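Local coordinates for protein L-tyrosine isonitrile synthase (Pseudomonas aeruginosa, PDB 3E59) that builds the isonitrile group on L-tyrosine, drawing its carbon from C2 of ribulose 5-phosphate, in the biosynthesis of paerucumarin, at residues P12-K17 with Q101-P106; L20-R25 with L90-H95; E183-T188 with R236-G241; G150-E155 with D246-A251; R200-F205 with E228-V233. All coordinates share one frame; numbering follows the deposited sequence.

Contact 1: P12-K17 with Q101-P106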
# COMPACT_ATOMS: atom_id res chain seq x y z
N PRO A 12 -0.43 8.60 23.62
CA PRO A 12 0.38 7.92 22.60
C PRO A 12 0.13 6.41 22.50
O PRO A 12 0.05 5.89 21.39
CB PRO A 12 1.82 8.18 23.05
CG PRO A 12 1.74 9.44 23.84
CD PRO A 12 0.43 9.34 24.57
N ALA A 13 -0.02 5.73 23.64
CA ALA A 13 -0.28 4.29 23.63
C ALA A 13 -1.68 3.93 23.12
O ALA A 13 -1.89 2.85 22.58
CB ALA A 13 -0.05 3.68 25.01
N ARG A 14 -2.63 4.85 23.30
CA ARG A 14 -4.00 4.67 22.82
C ARG A 14 -4.05 4.79 21.30
O ARG A 14 -4.76 4.04 20.63
CB ARG A 14 -4.94 5.70 23.46
CG ARG A 14 -5.26 5.46 24.94
CD ARG A 14 -6.26 6.48 25.47
NE ARG A 14 -7.58 6.35 24.83
CZ ARG A 14 -8.62 7.15 25.06
NH1 ARG A 14 -8.53 8.16 25.92
NH2 ARG A 14 -9.77 6.93 24.42
N VAL A 15 -3.27 5.73 20.74
CA VAL A 15 -3.13 5.84 19.29
C VAL A 15 -2.60 4.52 18.75
O VAL A 15 -3.18 3.94 17.82
CB VAL A 15 -2.21 7.03 18.87
CG1 VAL A 15 -2.01 7.07 17.34
CG2 VAL A 15 -2.80 8.36 19.36
N LEU A 16 -1.53 4.03 19.36
CA LEU A 16 -0.85 2.83 18.87
C LEU A 16 -1.77 1.61 18.96
O LEU A 16 -1.83 0.81 18.02
CB LEU A 16 0.46 2.59 19.64
CG LEU A 16 1.30 1.38 19.19
CD1 LEU A 16 1.73 1.47 17.72
CD2 LEU A 16 2.52 1.19 20.09
N LYS A 17 -2.49 1.49 20.07
CA LYS A 17 -3.43 0.37 20.27
C LYS A 17 -4.50 0.36 19.18
O LYS A 17 -4.93 -0.70 18.74
CB LYS A 17 -4.06 0.42 21.67
N GLN A 101 -9.20 11.20 16.68
CA GLN A 101 -9.68 12.54 17.04
C GLN A 101 -10.70 12.54 18.20
O GLN A 101 -10.94 13.58 18.83
CB GLN A 101 -10.23 13.27 15.80
CG GLN A 101 -10.37 14.79 16.00
CD GLN A 101 -10.33 15.59 14.71
OE1 GLN A 101 -10.94 15.20 13.71
NE2 GLN A 101 -9.64 16.72 14.73
N LEU A 102 -11.28 11.37 18.49
CA LEU A 102 -12.22 11.23 19.60
C LEU A 102 -11.58 11.49 20.96
O LEU A 102 -12.21 12.07 21.84
CB LEU A 102 -12.91 9.86 19.59
CG LEU A 102 -14.05 9.58 18.61
CD1 LEU A 102 -14.60 8.19 18.83
CD2 LEU A 102 -15.18 10.61 18.70
N PHE A 103 -10.33 11.05 21.13
CA PHE A 103 -9.57 11.30 22.36
C PHE A 103 -8.44 12.33 22.22
O PHE A 103 -7.99 12.89 23.23
CB PHE A 103 -9.04 10.01 22.98
CG PHE A 103 -8.18 9.18 22.06
CD1 PHE A 103 -8.73 8.09 21.38
CD2 PHE A 103 -6.83 9.46 21.89
CE1 PHE A 103 -7.94 7.30 20.53
CE2 PHE A 103 -6.03 8.68 21.04
CZ PHE A 103 -6.59 7.59 20.36
N TYR A 104 -7.98 12.57 20.99
CA TYR A 104 -6.96 13.60 20.73
C TYR A 104 -7.47 14.66 19.75
O TYR A 104 -7.37 14.51 18.53
CB TYR A 104 -5.65 12.96 20.24
CG TYR A 104 -4.52 13.95 20.02
CD1 TYR A 104 -3.98 14.15 18.75
CD2 TYR A 104 -3.98 14.68 21.09
CE1 TYR A 104 -2.95 15.07 18.54
CE2 TYR A 104 -2.94 15.60 20.89
CZ TYR A 104 -2.43 15.79 19.61
OH TYR A 104 -1.41 16.68 19.39
N ALA A 105 -8.02 15.74 20.32
CA ALA A 105 -8.70 16.81 19.58
C ALA A 105 -8.01 17.34 18.30
O ALA A 105 -8.70 17.57 17.30
CB ALA A 105 -9.03 17.98 20.54
N PRO A 106 -6.69 17.58 18.33
CA PRO A 106 -6.01 17.98 17.07
C PRO A 106 -6.14 16.95 15.94
O PRO A 106 -6.08 17.31 14.75
CB PRO A 106 -4.55 18.14 17.50
CG PRO A 106 -4.64 18.47 18.97
CD PRO A 106 -5.74 17.58 19.46
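At the C-terminal end of helix 84-103, where the chain turns toward strand 108-112, Phe103 packs against Arg14 and Val15 of the N-terminal helix 11-20. Its ring receives the aliphatic start of Arg14 over one face: Arg14 CB stands 4.3 Å from the centroid of the Phe103 ring, 24° off the normal, a CH-pi contact. The arginine chain then runs out past the ring in the opposite direction to the Phe103 side chain and bends at chi3 (65°), which lays the guanidinium over Phe103 CB. Arg14 NH2 comes to 3.4 Å from Phe103 CD1, with guanidinium and ring planes 30° apart. Val15 works differently, its CG2 lying in the ring plane at the edge, 3.7 Å from Phe103 CE2. No hydrogen bond crosses; packing, probably mainly dispersive, carries the contact, with Arg14 on the exposed side and Val15 buried. Inward, Val15 and Tyr104 both rest on Ile60 of strand 60-64, Tyr104 OH is hydrogen-bonded to Glu58 O, and Leu16 faces helix 35-55 through Glu43 and Leu47.

Contact 2: L20-R25 with L90-H95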
# COMPACT_ATOMS: atom_id res chain seq x y z
N LEU A 20 -2.65 -1.09 16.13
CA LEU A 20 -2.26 -2.48 16.34
C LEU A 20 -3.36 -3.49 15.99
O LEU A 20 -3.06 -4.62 15.61
CB LEU A 20 -1.79 -2.68 17.79
CG LEU A 20 -0.38 -2.20 18.17
CD1 LEU A 20 -0.19 -2.24 19.66
CD2 LEU A 20 0.70 -3.04 17.46
N LEU A 21 -4.62 -3.06 16.13
CA LEU A 21 -5.80 -3.83 15.72
C LEU A 21 -5.80 -4.21 14.24
O LEU A 21 -6.39 -5.23 13.88
CB LEU A 21 -7.08 -3.04 15.99
CG LEU A 21 -7.41 -2.69 17.44
CD1 LEU A 21 -8.47 -1.59 17.47
CD2 LEU A 21 -7.86 -3.95 18.22
N TYR A 22 -5.16 -3.39 13.40
CA TYR A 22 -5.19 -3.54 11.95
C TYR A 22 -3.82 -3.84 11.34
O TYR A 22 -3.59 -3.63 10.14
CB TYR A 22 -5.79 -2.28 11.32
CG TYR A 22 -7.15 -1.93 11.88
CD1 TYR A 22 -8.29 -2.63 11.47
CD2 TYR A 22 -7.30 -0.93 12.84
CE1 TYR A 22 -9.54 -2.32 12.00
CE2 TYR A 22 -8.54 -0.63 13.37
CZ TYR A 22 -9.66 -1.32 12.94
OH TYR A 22 -10.89 -1.03 13.45
N ARG A 23 -2.90 -4.34 12.16
CA ARG A 23 -1.52 -4.53 11.72
C ARG A 23 -1.37 -5.73 10.77
O ARG A 23 -1.92 -6.82 11.02
CB ARG A 23 -0.58 -4.65 12.93
CG ARG A 23 0.90 -4.63 12.56
CD ARG A 23 1.83 -4.64 13.77
NE ARG A 23 1.69 -5.85 14.59
CZ ARG A 23 2.56 -6.86 14.62
NH1 ARG A 23 3.67 -6.84 13.87
NH2 ARG A 23 2.31 -7.91 15.41
N ARG A 24 -0.66 -5.53 9.67
CA ARG A 24 -0.25 -6.64 8.81
C ARG A 24 0.92 -7.36 9.47
O ARG A 24 1.89 -6.71 9.88
CB ARG A 24 0.21 -6.14 7.45
CG ARG A 24 -0.86 -5.55 6.64
CD ARG A 24 -0.36 -5.14 5.29
NE ARG A 24 -1.34 -4.25 4.68
CZ ARG A 24 -2.20 -4.57 3.72
NH1 ARG A 24 -2.21 -5.78 3.17
NH2 ARG A 24 -3.04 -3.65 3.29
N ARG A 25 0.82 -8.68 9.59
CA ARG A 25 1.91 -9.53 10.08
C ARG A 25 2.35 -10.41 8.93
O ARG A 25 1.56 -10.65 8.01
CB ARG A 25 1.42 -10.41 11.23
CG ARG A 25 0.91 -9.66 12.46
CD ARG A 25 0.62 -10.64 13.60
NE ARG A 25 1.85 -11.28 14.08
CZ ARG A 25 1.89 -12.43 14.76
NH1 ARG A 25 0.78 -13.10 15.03
NH2 ARG A 25 3.07 -12.91 15.15
N LEU A 90 -10.31 3.38 1.58
CA LEU A 90 -10.12 4.82 1.83
C LEU A 90 -11.06 5.32 2.92
O LEU A 90 -10.70 6.20 3.71
CB LEU A 90 -10.32 5.63 0.55
CG LEU A 90 -9.27 5.44 -0.55
CD1 LEU A 90 -9.82 5.89 -1.90
CD2 LEU A 90 -7.97 6.17 -0.19
N SER A 91 -12.27 4.76 2.96
CA SER A 91 -13.24 5.13 3.99
C SER A 91 -12.74 4.66 5.36
O SER A 91 -12.85 5.38 6.36
CB SER A 91 -14.61 4.56 3.64
OG SER A 91 -15.54 4.90 4.64
N PHE A 92 -12.18 3.45 5.39
CA PHE A 92 -11.58 2.92 6.62
C PHE A 92 -10.50 3.83 7.18
O PHE A 92 -10.44 4.08 8.40
CB PHE A 92 -10.99 1.51 6.43
CG PHE A 92 -10.12 1.09 7.59
CD1 PHE A 92 -10.70 0.55 8.73
CD2 PHE A 92 -8.74 1.30 7.56
CE1 PHE A 92 -9.91 0.21 9.81
CE2 PHE A 92 -7.94 0.96 8.64
CZ PHE A 92 -8.53 0.41 9.77
N LEU A 93 -9.62 4.30 6.30
CA LEU A 93 -8.47 5.10 6.70
C LEU A 93 -8.94 6.42 7.27
O LEU A 93 -8.39 6.92 8.25
CB LEU A 93 -7.53 5.34 5.51
CG LEU A 93 -6.71 4.16 4.96
CD1 LEU A 93 -6.00 4.59 3.70
CD2 LEU A 93 -5.72 3.66 5.99
N ASN A 94 -9.97 6.98 6.64
CA ASN A 94 -10.57 8.19 7.15
C ASN A 94 -11.20 8.01 8.54
O ASN A 94 -11.08 8.88 9.38
CB ASN A 94 -11.59 8.77 6.17
CG ASN A 94 -11.95 10.19 6.53
OD1 ASN A 94 -11.13 11.09 6.39
ND2 ASN A 94 -13.17 10.40 7.02
N HIS A 95 -11.87 6.87 8.76
CA HIS A 95 -12.53 6.63 10.05
C HIS A 95 -11.51 6.38 11.15
O HIS A 95 -11.73 6.76 12.29
CB HIS A 95 -13.56 5.50 9.97
CG HIS A 95 -14.43 5.38 11.19
ND1 HIS A 95 -14.46 4.25 11.98
CD2 HIS A 95 -15.28 6.27 11.77
CE1 HIS A 95 -15.30 4.44 12.99
NE2 HIS A 95 -15.82 5.66 12.88
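Phe92 sends its ring out from helix 84-103 with CG opposite the backbone N (chi1 167°), while Tyr22, with CG opposite its own carbonyl carbon (chi1 -55°), turns its ring to meet it. In the resulting T-shaped pair the far edge of Phe92 points into the face of Tyr22, the centroids 4.5 Å apart and the planes at 69°. Phe92 CZ sits over the centre of the tyrosine ring, 3.3 Å above its plane. Its neighbour Phe92 CE1 leans toward the phenol end, 3.4 Å from Tyr22 CE1 and 3.5 Å from Tyr22 CZ. Leu21 CB lies over the opposite face of Tyr22, off its centre. No hydrogen bond crosses. The pair joins the type I turn from Leu20 to Arg23, at the end of helix 11-20, to the middle of helix 84-103. On the turn's side Tyr22 touches Ile268 just beyond strand 265-267 and Arg23 makes a salt bridge with Glu38 of helix 35-55; on the other, Leu90 packs on helix 127-144.

Contact 3: E183-T188 with R236-G241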
# COMPACT_ATOMS: atom_id res chain seq x y z
N GLU A 183 22.69 -3.88 -7.08
CA GLU A 183 23.60 -4.73 -6.31
C GLU A 183 23.41 -4.52 -4.80
O GLU A 183 23.43 -5.48 -4.03
CB GLU A 183 25.06 -4.46 -6.70
CG GLU A 183 25.40 -4.67 -8.18
CD GLU A 183 24.79 -3.60 -9.10
OE1 GLU A 183 24.77 -2.40 -8.73
OE2 GLU A 183 24.32 -3.98 -10.20
N SER A 184 23.24 -3.28 -4.39
CA SER A 184 23.00 -3.00 -2.97
C SER A 184 21.56 -3.34 -2.51
O SER A 184 21.36 -3.71 -1.37
CB SER A 184 23.37 -1.55 -2.64
OG SER A 184 22.38 -0.98 -1.81
N ILE A 185 20.57 -3.20 -3.39
CA ILE A 185 19.20 -3.62 -3.04
C ILE A 185 19.21 -5.11 -2.73
O ILE A 185 18.68 -5.55 -1.71
CB ILE A 185 18.19 -3.33 -4.18
CG1 ILE A 185 18.09 -1.81 -4.43
CG2 ILE A 185 16.80 -3.94 -3.88
CD1 ILE A 185 17.48 -1.01 -3.29
N ARG A 186 19.87 -5.88 -3.59
CA ARG A 186 20.01 -7.31 -3.42
C ARG A 186 20.72 -7.70 -2.12
O ARG A 186 20.26 -8.59 -1.42
CB ARG A 186 20.74 -7.91 -4.63
CG ARG A 186 21.00 -9.41 -4.49
CD ARG A 186 21.48 -10.01 -5.80
NE ARG A 186 22.27 -11.22 -5.53
CZ ARG A 186 21.73 -12.41 -5.30
NH1 ARG A 186 20.41 -12.56 -5.31
NH2 ARG A 186 22.52 -13.44 -5.05
N GLU A 187 21.83 -7.03 -1.80
CA GLU A 187 22.59 -7.32 -0.57
C GLU A 187 21.73 -7.12 0.69
O GLU A 187 21.76 -7.95 1.61
CB GLU A 187 23.89 -6.49 -0.51
CG GLU A 187 24.69 -6.66 0.80
CD GLU A 187 26.15 -6.20 0.69
OE1 GLU A 187 26.50 -5.43 -0.24
OE2 GLU A 187 26.96 -6.61 1.57
N THR A 188 20.96 -6.03 0.70
CA THR A 188 20.00 -5.74 1.77
C THR A 188 18.89 -6.81 1.90
O THR A 188 18.61 -7.28 3.00
CB THR A 188 19.35 -4.33 1.57
OG1 THR A 188 20.39 -3.35 1.38
CG2 THR A 188 18.50 -3.91 2.77
N ARG A 236 12.74 1.11 -6.49
CA ARG A 236 11.84 2.27 -6.61
C ARG A 236 11.03 2.55 -5.35
O ARG A 236 10.93 3.70 -4.91
CB ARG A 236 10.89 2.13 -7.80
CG ARG A 236 11.58 1.98 -9.15
CD ARG A 236 12.50 3.15 -9.49
NE ARG A 236 13.34 2.79 -10.62
CZ ARG A 236 12.96 2.86 -11.90
NH1 ARG A 236 11.75 3.31 -12.23
NH2 ARG A 236 13.81 2.48 -12.84
N SER A 237 10.44 1.51 -4.76
CA SER A 237 9.65 1.66 -3.53
C SER A 237 10.51 2.20 -2.41
O SER A 237 10.06 3.06 -1.65
CB SER A 237 9.03 0.34 -3.08
OG SER A 237 8.24 -0.22 -4.11
N TRP A 238 11.73 1.69 -2.29
CA TRP A 238 12.64 2.16 -1.25
C TRP A 238 13.15 3.58 -1.51
O TRP A 238 13.27 4.38 -0.58
CB TRP A 238 13.80 1.19 -1.01
CG TRP A 238 13.45 -0.13 -0.33
CD1 TRP A 238 12.22 -0.52 0.17
CD2 TRP A 238 14.35 -1.21 -0.07
NE1 TRP A 238 12.31 -1.78 0.72
CE2 TRP A 238 13.61 -2.22 0.59
CE3 TRP A 238 15.72 -1.43 -0.31
CZ2 TRP A 238 14.19 -3.45 1.00
CZ3 TRP A 238 16.30 -2.65 0.09
CH2 TRP A 238 15.53 -3.63 0.74
N ALA A 239 13.48 3.89 -2.77
CA ALA A 239 13.81 5.27 -3.17
C ALA A 239 12.67 6.24 -2.82
O ALA A 239 12.90 7.27 -2.20
CB ALA A 239 14.14 5.34 -4.67
N TRP A 240 11.44 5.89 -3.22
CA TRP A 240 10.25 6.69 -2.88
C TRP A 240 10.11 6.88 -1.37
O TRP A 240 9.87 7.99 -0.89
CB TRP A 240 8.99 6.02 -3.45
CG TRP A 240 7.64 6.75 -3.31
CD1 TRP A 240 6.45 6.19 -2.93
CD2 TRP A 240 7.36 8.14 -3.57
NE1 TRP A 240 5.44 7.14 -2.94
CE2 TRP A 240 5.97 8.34 -3.33
CE3 TRP A 240 8.13 9.23 -3.99
CZ2 TRP A 240 5.34 9.59 -3.49
CZ3 TRP A 240 7.49 10.49 -4.14
CH2 TRP A 240 6.12 10.65 -3.89
N GLY A 241 10.28 5.79 -0.62
CA GLY A 241 10.27 5.87 0.85
C GLY A 241 11.32 6.81 1.43
O GLY A 241 11.03 7.58 2.36
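Trp238 projects from the long helix 219-247 and presents the six-membered part of its indole to Ile185 and Thr188, one turn apart on helix 182-189. The close, buried part is at Ile185, whose CD1 comes obliquely to within 3.5 Å of Trp238 CE3. With chi2 at -67°, the end of the chain lies nearer the indole than its root does. At the exposed side, Thr188 approaches the far end of the six-membered ring, also obliquely, through its methyl group, CG2 being 3.6 Å from Trp238 CH2. The threonine hydroxyl is turned back to its own helix and donates to Ser184 O at 2.9 Å from OG1. Ser184 O also accepts from Thr188 N, and the two donors arrive from opposite faces of the carbonyl plane. A phosphate ion, probably from the crystallisation liquor, lies about 4 Å from the Trp238 side chain. Ile185 also packs on Ile234 and Gln235 of helix 219-247, while Ala239, next to Trp238 in sequence, faces Leu174 and Tyr178 of helix 167-178.

Contact 4: G150-E155 with D246-A251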
# COMPACT_ATOMS: atom_id res chain seq x y z
N GLY A 150 -5.18 12.91 2.52
CA GLY A 150 -4.55 13.68 1.45
C GLY A 150 -3.85 12.77 0.45
O GLY A 150 -3.65 11.59 0.72
N VAL A 151 -3.50 13.32 -0.70
CA VAL A 151 -2.74 12.60 -1.71
C VAL A 151 -1.48 13.38 -2.05
O VAL A 151 -1.51 14.60 -2.18
CB VAL A 151 -3.58 12.31 -3.01
CG1 VAL A 151 -2.78 11.47 -3.98
CG2 VAL A 151 -4.87 11.58 -2.68
N PHE A 152 -0.37 12.66 -2.16
CA PHE A 152 0.90 13.22 -2.58
C PHE A 152 1.47 12.29 -3.65
O PHE A 152 1.79 11.14 -3.36
CB PHE A 152 1.84 13.33 -1.37
CG PHE A 152 3.14 14.02 -1.66
CD1 PHE A 152 3.22 15.42 -1.66
CD2 PHE A 152 4.30 13.27 -1.89
CE1 PHE A 152 4.43 16.06 -1.91
CE2 PHE A 152 5.52 13.91 -2.15
CZ PHE A 152 5.59 15.30 -2.16
N ASN A 153 1.58 12.79 -4.88
CA ASN A 153 2.15 12.03 -5.99
C ASN A 153 3.59 12.46 -6.25
O ASN A 153 4.04 13.48 -5.71
CB ASN A 153 1.31 12.21 -7.26
CG ASN A 153 -0.18 11.99 -7.02
OD1 ASN A 153 -0.99 12.93 -7.10
ND2 ASN A 153 -0.54 10.77 -6.71
N LEU A 154 4.32 11.70 -7.07
CA LEU A 154 5.69 12.07 -7.42
C LEU A 154 5.81 13.48 -8.02
O LEU A 154 6.81 14.17 -7.79
CB LEU A 154 6.31 11.03 -8.37
CG LEU A 154 7.80 11.12 -8.76
CD1 LEU A 154 8.73 11.27 -7.55
CD2 LEU A 154 8.21 9.93 -9.62
N GLU A 155 4.79 13.90 -8.76
CA GLU A 155 4.80 15.19 -9.45
C GLU A 155 4.54 16.38 -8.53
O GLU A 155 4.70 17.53 -8.93
CB GLU A 155 3.83 15.21 -10.64
CG GLU A 155 2.43 14.73 -10.33
CD GLU A 155 2.22 13.26 -10.66
OE1 GLU A 155 3.13 12.43 -10.39
OE2 GLU A 155 1.14 12.94 -11.20
N ASP A 246 12.53 12.44 3.86
CA ASP A 246 13.02 13.83 3.84
C ASP A 246 11.89 14.84 3.66
O ASP A 246 11.96 15.95 4.19
CB ASP A 246 14.07 14.02 2.75
CG ASP A 246 15.44 13.51 3.17
OD1 ASP A 246 15.62 13.15 4.35
OD2 ASP A 246 16.35 13.47 2.31
N GLN A 247 10.84 14.47 2.92
CA GLN A 247 9.69 15.35 2.76
C GLN A 247 8.95 15.49 4.08
O GLN A 247 8.58 16.60 4.46
CB GLN A 247 8.75 14.87 1.67
CG GLN A 247 9.33 14.86 0.25
CD GLN A 247 9.53 16.26 -0.31
OE1 GLN A 247 10.60 16.59 -0.83
NE2 GLN A 247 8.50 17.08 -0.21
N PHE A 248 8.74 14.36 4.76
CA PHE A 248 7.92 14.27 5.98
C PHE A 248 8.66 13.49 7.07
O PHE A 248 8.27 12.37 7.38
CB PHE A 248 6.58 13.55 5.71
CG PHE A 248 5.83 14.07 4.52
CD1 PHE A 248 5.27 15.36 4.53
CD2 PHE A 248 5.66 13.27 3.39
CE1 PHE A 248 4.58 15.84 3.42
CE2 PHE A 248 4.97 13.74 2.27
CZ PHE A 248 4.43 15.04 2.29
N PRO A 249 9.72 14.09 7.65
CA PRO A 249 10.59 13.34 8.58
C PRO A 249 9.87 12.72 9.80
O PRO A 249 10.17 11.58 10.17
CB PRO A 249 11.60 14.40 9.04
CG PRO A 249 11.60 15.42 7.94
CD PRO A 249 10.17 15.49 7.51
N ARG A 250 8.93 13.44 10.40
CA ARG A 250 8.33 13.02 11.66
C ARG A 250 7.12 12.10 11.50
O ARG A 250 6.79 11.34 12.41
CB ARG A 250 7.95 14.23 12.51
CG ARG A 250 9.10 15.23 12.75
CD ARG A 250 8.67 16.29 13.77
NE ARG A 250 7.53 17.06 13.29
CZ ARG A 250 6.53 17.51 14.05
NH1 ARG A 250 6.51 17.28 15.36
NH2 ARG A 250 5.55 18.19 13.48
N ALA A 251 6.48 12.15 10.34
CA ALA A 251 5.25 11.39 10.11
C ALA A 251 5.43 9.92 10.48
O ALA A 251 6.52 9.34 10.27
CB ALA A 251 4.82 11.51 8.65
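This is an edge-to-face aromatic contact near the surface, made where the chain runs on from Val151 of strand 149-151, an outer strand of the parallel sheet, and at the end of helix 219-247. Phe152 presents a ring face; Phe248, the first residue to leave helical geometry, directs its edge into it. The centroids lie 5.4 Å apart with the planes at 79°, nearly perpendicular. Phe248 CZ is the leading atom and stands above the centre of the Phe152 ring, 4.1 Å from Phe152 CD1. Gln247 adds a second, lighter touch: its chain folds at chi2 (-71°), bringing amide NE2 to 3.9 Å from Phe152 CZ. Amide and ring planes are 20° apart, but the approach is oblique. Gln247 CB also lies over one face of the Phe248 ring, 3.9 Å above its plane. Elsewhere Phe152 packs on Trp240 and Leu244 of helix 219-247, and Phe248 on Val63 of strand 60-64. With no hydrogen bond or salt bridge across it and 120 Å² buried, the contact probably rests on dispersion, with a weak electrostatic attraction between the C-H edge of Phe248 and the pi face of Phe152 that the near-perpendicular planes allow.

Contact 5: R200-F205 with E228-V233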
# COMPACT_ATOMS: atom_id res chain seq x y z
N ARG A 200 10.24 -12.38 -2.12
CA ARG A 200 9.32 -13.44 -2.57
C ARG A 200 7.92 -12.93 -2.87
O ARG A 200 7.29 -13.35 -3.85
CB ARG A 200 9.30 -14.66 -1.61
CG ARG A 200 8.29 -15.78 -2.00
CD ARG A 200 8.76 -17.21 -1.68
NE ARG A 200 8.16 -17.76 -0.46
CZ ARG A 200 7.45 -18.90 -0.38
NH1 ARG A 200 7.21 -19.65 -1.45
NH2 ARG A 200 6.97 -19.28 0.79
N ALA A 201 7.44 -12.00 -2.05
CA ALA A 201 6.09 -11.46 -2.20
C ALA A 201 5.97 -10.56 -3.43
O ALA A 201 5.01 -10.68 -4.22
CB ALA A 201 5.70 -10.70 -0.96
N ILE A 202 6.94 -9.66 -3.60
CA ILE A 202 6.98 -8.78 -4.76
C ILE A 202 7.12 -9.58 -6.06
O ILE A 202 6.52 -9.23 -7.06
CB ILE A 202 8.10 -7.72 -4.64
CG1 ILE A 202 7.93 -6.86 -3.36
CG2 ILE A 202 8.15 -6.85 -5.91
CD1 ILE A 202 6.51 -6.22 -3.14
N THR A 203 7.93 -10.64 -6.03
CA THR A 203 8.04 -11.55 -7.18
C THR A 203 6.65 -12.13 -7.50
O THR A 203 6.23 -12.16 -8.66
CB THR A 203 9.04 -12.68 -6.91
OG1 THR A 203 10.32 -12.12 -6.59
CG2 THR A 203 9.20 -13.60 -8.14
N ARG A 204 5.93 -12.56 -6.47
CA ARG A 204 4.61 -13.14 -6.67
C ARG A 204 3.60 -12.19 -7.31
O ARG A 204 2.84 -12.61 -8.17
CB ARG A 204 4.06 -13.77 -5.38
CG ARG A 204 2.79 -14.60 -5.61
CD ARG A 204 2.27 -15.24 -4.33
NE ARG A 204 1.79 -14.24 -3.37
CZ ARG A 204 2.48 -13.84 -2.29
NH1 ARG A 204 3.68 -14.37 -2.04
NH2 ARG A 204 1.97 -12.93 -1.47
N PHE A 205 3.61 -10.91 -6.90
CA PHE A 205 2.71 -9.90 -7.49
C PHE A 205 3.02 -9.74 -8.98
O PHE A 205 2.12 -9.70 -9.81
CB PHE A 205 2.87 -8.50 -6.87
CG PHE A 205 2.59 -8.43 -5.38
CD1 PHE A 205 1.88 -9.41 -4.72
CD2 PHE A 205 3.02 -7.31 -4.67
CE1 PHE A 205 1.63 -9.30 -3.36
CE2 PHE A 205 2.76 -7.19 -3.29
CZ PHE A 205 2.07 -8.19 -2.64
N GLU A 228 13.63 -11.00 -11.68
CA GLU A 228 14.53 -9.92 -12.06
C GLU A 228 13.89 -8.56 -11.83
O GLU A 228 14.52 -7.68 -11.25
CB GLU A 228 15.04 -10.08 -13.50
N ARG A 229 12.64 -8.39 -12.25
CA ARG A 229 11.94 -7.12 -12.07
C ARG A 229 11.63 -6.76 -10.63
O ARG A 229 11.53 -5.58 -10.31
CB ARG A 229 10.67 -7.05 -12.94
CG ARG A 229 11.00 -6.75 -14.40
CD ARG A 229 9.76 -6.53 -15.24
NE ARG A 229 8.96 -7.73 -15.29
CZ ARG A 229 7.69 -7.81 -14.91
NH1 ARG A 229 7.04 -6.74 -14.47
NH2 ARG A 229 7.06 -8.97 -14.99
N ALA A 230 11.50 -7.76 -9.76
CA ALA A 230 11.23 -7.53 -8.33
C ALA A 230 12.32 -6.70 -7.63
O ALA A 230 12.01 -5.89 -6.77
CB ALA A 230 10.98 -8.84 -7.59
N TYR A 231 13.59 -6.89 -8.01
CA TYR A 231 14.67 -6.01 -7.53
C TYR A 231 14.43 -4.53 -7.86
O TYR A 231 14.61 -3.65 -7.01
CB TYR A 231 16.02 -6.45 -8.10
CG TYR A 231 16.52 -7.78 -7.56
CD1 TYR A 231 16.87 -7.91 -6.22
CD2 TYR A 231 16.64 -8.90 -8.40
CE1 TYR A 231 17.32 -9.12 -5.70
CE2 TYR A 231 17.10 -10.13 -7.88
CZ TYR A 231 17.44 -10.21 -6.53
OH TYR A 231 17.89 -11.37 -5.95
N GLY A 232 14.03 -4.26 -9.11
CA GLY A 232 13.75 -2.90 -9.56
C GLY A 232 12.60 -2.24 -8.83
O GLY A 232 12.69 -1.08 -8.41
N VAL A 233 11.51 -2.98 -8.66
CA VAL A 233 10.33 -2.49 -7.93
C VAL A 233 10.65 -2.11 -6.48
O VAL A 233 10.26 -1.04 -6.01
CB VAL A 233 9.16 -3.52 -8.00
CG1 VAL A 233 7.96 -3.09 -7.13
CG2 VAL A 233 8.71 -3.71 -9.42
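Ile202 and Thr203, consecutive residues of helix 193-210, approach the methyl group of Ala230 on helix 219-247 with two different kinds of atom. Ile202 uses its CG2 branch, 3.8 Å from Ala230 CB, and the same methyl reaches Val233 CG1 at 4.0 Å, so one carbon spans residues almost a turn apart on the opposing helix. Its first torsion (chi1 -57°) holds CG2 opposite the backbone N, while CG1 lies opposite the carbonyl carbon. Ile202, Ala230 and Val233 all set out from their backbones toward the partner helix, and the side chains of Ile202 and Val233 meet at a slant. Thr203 brings oxygen instead of carbon: OG1 lies 3.5 Å from Ala230 CB in a van der Waals contact, its hydrogen bond being made with Tyr199 O one turn back in its own helix. That bond satisfies the buried hydroxyl. The small alanine is consistent with the close backbones, Thr203 CA and Ala230 CA lying 5.3 Å apart. Leu206 touches Ala230 and Val233 from further along helix 193-210, and Ile202 also packs on Ile234. With local axes 8.6 Å apart at closest approach and inclined at 112°, this is a steep helix-helix crossing centred on a small residue, joining two helices that follow one another in the chain within the isocyanide synthase fold.

From the N terminus, helix 11-20 and the turn at its end meet helix 84-103 twice. Contact 1 joins 12-17 to the end of that helix and closes the wider loop; contact 2 falls within it, their centres about 14 Å apart. The other three come later in the chain and all use helix 219-247. Contact 4 spans the widest interval, from the outer strand 149-151 to the helix end; it encloses contact 3, which in turn encloses contact 5. Contacts 3 and 4 touch through Trp240, which packs on Phe152 and Leu154, and contacts 3 and 5 through Arg186 NH1 and Tyr231 OH, probably hydrogen-bonded. Contacts 1 and 5 lie on opposite sides of the chain's centre.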